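Local coordinates for glutaredoxin related protein (Sulfolobus solfataricus, PDB 4MNN), which probably acts as a thiol-disulfide exchange enzyme of the glutaredoxin family, an atypical protein disulfide oxidoreductase with a thioredoxin fold, at residues E9-I14 with H31-Y36. Sequence-based numbering, arbitrary orientation.
Sequences EYLNAI and HEFKNY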
# COMPACT_ATOMS: atom_id res chain seq x y z
N GLU A 9 -6.49 2.29 -17.83
CA GLU A 9 -7.60 1.39 -17.72
C GLU A 9 -8.14 1.28 -16.31
O GLU A 9 -9.35 1.12 -16.11
CB GLU A 9 -7.22 0.03 -18.28
CG GLU A 9 -7.14 0.05 -19.81
CD GLU A 9 -8.47 0.41 -20.46
OE1 GLU A 9 -8.52 1.41 -21.21
OE2 GLU A 9 -9.46 -0.30 -20.20
N TYR A 10 -7.25 1.39 -15.33
CA TYR A 10 -7.69 1.31 -13.95
C TYR A 10 -8.16 2.63 -13.39
O TYR A 10 -9.13 2.68 -12.66
CB TYR A 10 -6.58 0.80 -13.04
CG TYR A 10 -6.47 -0.70 -13.00
CD1 TYR A 10 -5.87 -1.40 -14.04
CD2 TYR A 10 -7.03 -1.43 -11.94
CE1 TYR A 10 -5.82 -2.79 -14.04
CE2 TYR A 10 -6.98 -2.83 -11.93
CZ TYR A 10 -6.38 -3.50 -12.98
OH TYR A 10 -6.35 -4.88 -12.99
N LEU A 11 -7.48 3.71 -13.75
CA LEU A 11 -7.78 4.99 -13.15
C LEU A 11 -8.64 5.99 -13.87
O LEU A 11 -9.25 6.86 -13.23
CB LEU A 11 -6.46 5.65 -12.76
CG LEU A 11 -5.54 4.74 -11.92
CD1 LEU A 11 -4.34 5.54 -11.46
CD2 LEU A 11 -6.30 4.16 -10.72
N ASN A 12 -8.71 5.88 -15.19
CA ASN A 12 -9.49 6.86 -15.94
C ASN A 12 -10.92 7.02 -15.43
O ASN A 12 -11.42 8.13 -15.42
CB ASN A 12 -9.49 6.53 -17.44
CG ASN A 12 -10.06 7.66 -18.27
OD1 ASN A 12 -9.80 8.85 -18.00
ND2 ASN A 12 -10.83 7.32 -19.30
N ALA A 13 -11.56 5.95 -14.98
CA ALA A 13 -12.94 6.07 -14.50
C ALA A 13 -13.01 6.79 -13.15
O ALA A 13 -13.78 7.76 -12.97
CB ALA A 13 -13.58 4.69 -14.39
N ILE A 14 -12.19 6.32 -12.21
CA ILE A 14 -12.19 6.89 -10.87
C ILE A 14 -11.76 8.33 -10.84
O ILE A 14 -11.56 8.90 -9.77
CB ILE A 14 -11.30 6.07 -9.91
CG1 ILE A 14 -9.83 6.26 -10.25
CG2 ILE A 14 -11.69 4.59 -9.96
CD1 ILE A 14 -8.90 5.76 -9.20
N HIS A 31 4.04 10.66 -12.57
CA HIS A 31 3.71 11.78 -13.46
C HIS A 31 2.50 11.33 -14.33
O HIS A 31 1.59 12.11 -14.60
CB HIS A 31 4.93 12.11 -14.34
CG HIS A 31 4.72 13.25 -15.30
ND1 HIS A 31 4.13 13.08 -16.53
CD2 HIS A 31 5.03 14.56 -15.20
CE1 HIS A 31 4.08 14.25 -17.16
NE2 HIS A 31 4.62 15.16 -16.37
N GLU A 32 2.50 10.07 -14.74
CA GLU A 32 1.39 9.53 -15.55
C GLU A 32 0.08 9.45 -14.73
O GLU A 32 -1.02 9.67 -15.27
CB GLU A 32 1.75 8.12 -16.06
CG GLU A 32 0.80 7.52 -17.11
CD GLU A 32 0.75 8.36 -18.39
OE1 GLU A 32 1.63 9.22 -18.57
OE2 GLU A 32 -0.16 8.15 -19.22
N PHE A 33 0.18 9.14 -13.44
CA PHE A 33 -1.01 9.04 -12.58
C PHE A 33 -1.72 10.39 -12.49
O PHE A 33 -2.93 10.47 -12.30
CB PHE A 33 -0.61 8.62 -11.15
CG PHE A 33 -0.31 7.16 -10.99
CD1 PHE A 33 0.77 6.57 -11.64
CD2 PHE A 33 -1.10 6.38 -10.16
CE1 PHE A 33 1.06 5.23 -11.48
CE2 PHE A 33 -0.81 5.00 -9.99
CZ PHE A 33 0.27 4.43 -10.65
N LYS A 34 -0.94 11.45 -12.58
CA LYS A 34 -1.46 12.80 -12.49
C LYS A 34 -2.53 13.07 -13.55
O LYS A 34 -3.38 13.95 -13.38
CB LYS A 34 -0.28 13.77 -12.61
CG LYS A 34 -0.30 14.91 -11.64
CD LYS A 34 0.94 15.75 -11.79
CE LYS A 34 0.73 17.14 -11.20
NZ LYS A 34 0.34 17.04 -9.77
N ASN A 35 -2.52 12.29 -14.62
CA ASN A 35 -3.50 12.49 -15.68
C ASN A 35 -4.85 12.07 -15.17
O ASN A 35 -5.87 12.50 -15.70
CB ASN A 35 -3.15 11.67 -16.95
CG ASN A 35 -1.75 11.95 -17.47
OD1 ASN A 35 -1.28 13.10 -17.50
ND2 ASN A 35 -1.06 10.90 -17.90
N TYR A 36 -4.88 11.26 -14.11
CA TYR A 36 -6.14 10.74 -13.57
C TYR A 36 -6.52 11.05 -12.14
O TYR A 36 -7.70 11.07 -11.82
CB TYR A 36 -6.21 9.20 -13.73
CG TYR A 36 -5.79 8.75 -15.09
CD1 TYR A 36 -4.50 8.28 -15.32
CD2 TYR A 36 -6.63 8.92 -16.19
CE1 TYR A 36 -4.05 8.02 -16.60
CE2 TYR A 36 -6.19 8.66 -17.47
CZ TYR A 36 -4.91 8.22 -17.68
OH TYR A 36 -4.47 8.01 -18.97
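The ring of Tyr36 meets Leu11 and Asn12 obliquely along the CG-CD2-CE2 side, while CB of Asn35, its own chain neighbour, lies 3.8 Å above one face of the ring, offset toward the rim. The approach to Asn12 is tight at the backbone, with CD2 of Tyr36 3.5 Å from CA of Asn12. Farther out, OD1 of Asn12 stands 3.7 Å from CE2 of Tyr36, and the amide plane is turned 74° from the ring plane, so the amide stands steeply against the ring. With chi1 at -169°, CG of Asn12 points away from the backbone N, and this swings OD1 to the CD2-CE2 side of the tyrosine. CB of Leu11 lies 3.7 Å from CB of Tyr36, while its CD1 reaches CD2 of Phe33 at 3.6 Å. The methyl meets the CD2-CE2 side of the phenylalanine obliquely, so one leucine bridges both aromatic side chains.

No hydrogen bond joins the two segments, and what meets across them is van der Waals contact. Within 31-36, the amide N of Tyr36 donates to O of Phe33 at 2.8 Å, a bond that closes the turn from Phe33 to Tyr36, both of whose side chains touch Leu11. An alanine in place of Tyr36 would probably leave the CA and amide of Asn12 without their aromatic neighbour and open a gap beside Leu11 CB. Phe33 also packs on Phe74 and Leu75 of helix 71-83 and on Val39 of strand 38-41, and Tyr36 on Ile7 and Lys8 of helix 4-11. The contact thus brings the end region of helix 4-11 and the residue that follows against the last turn of helix 27-33 and the turn leading to strand 38-41. It lies in the N-terminal part of the chain, which belongs to a thioredoxin-like family, with helices lying against a mixed sheet as in the thioredoxin fold.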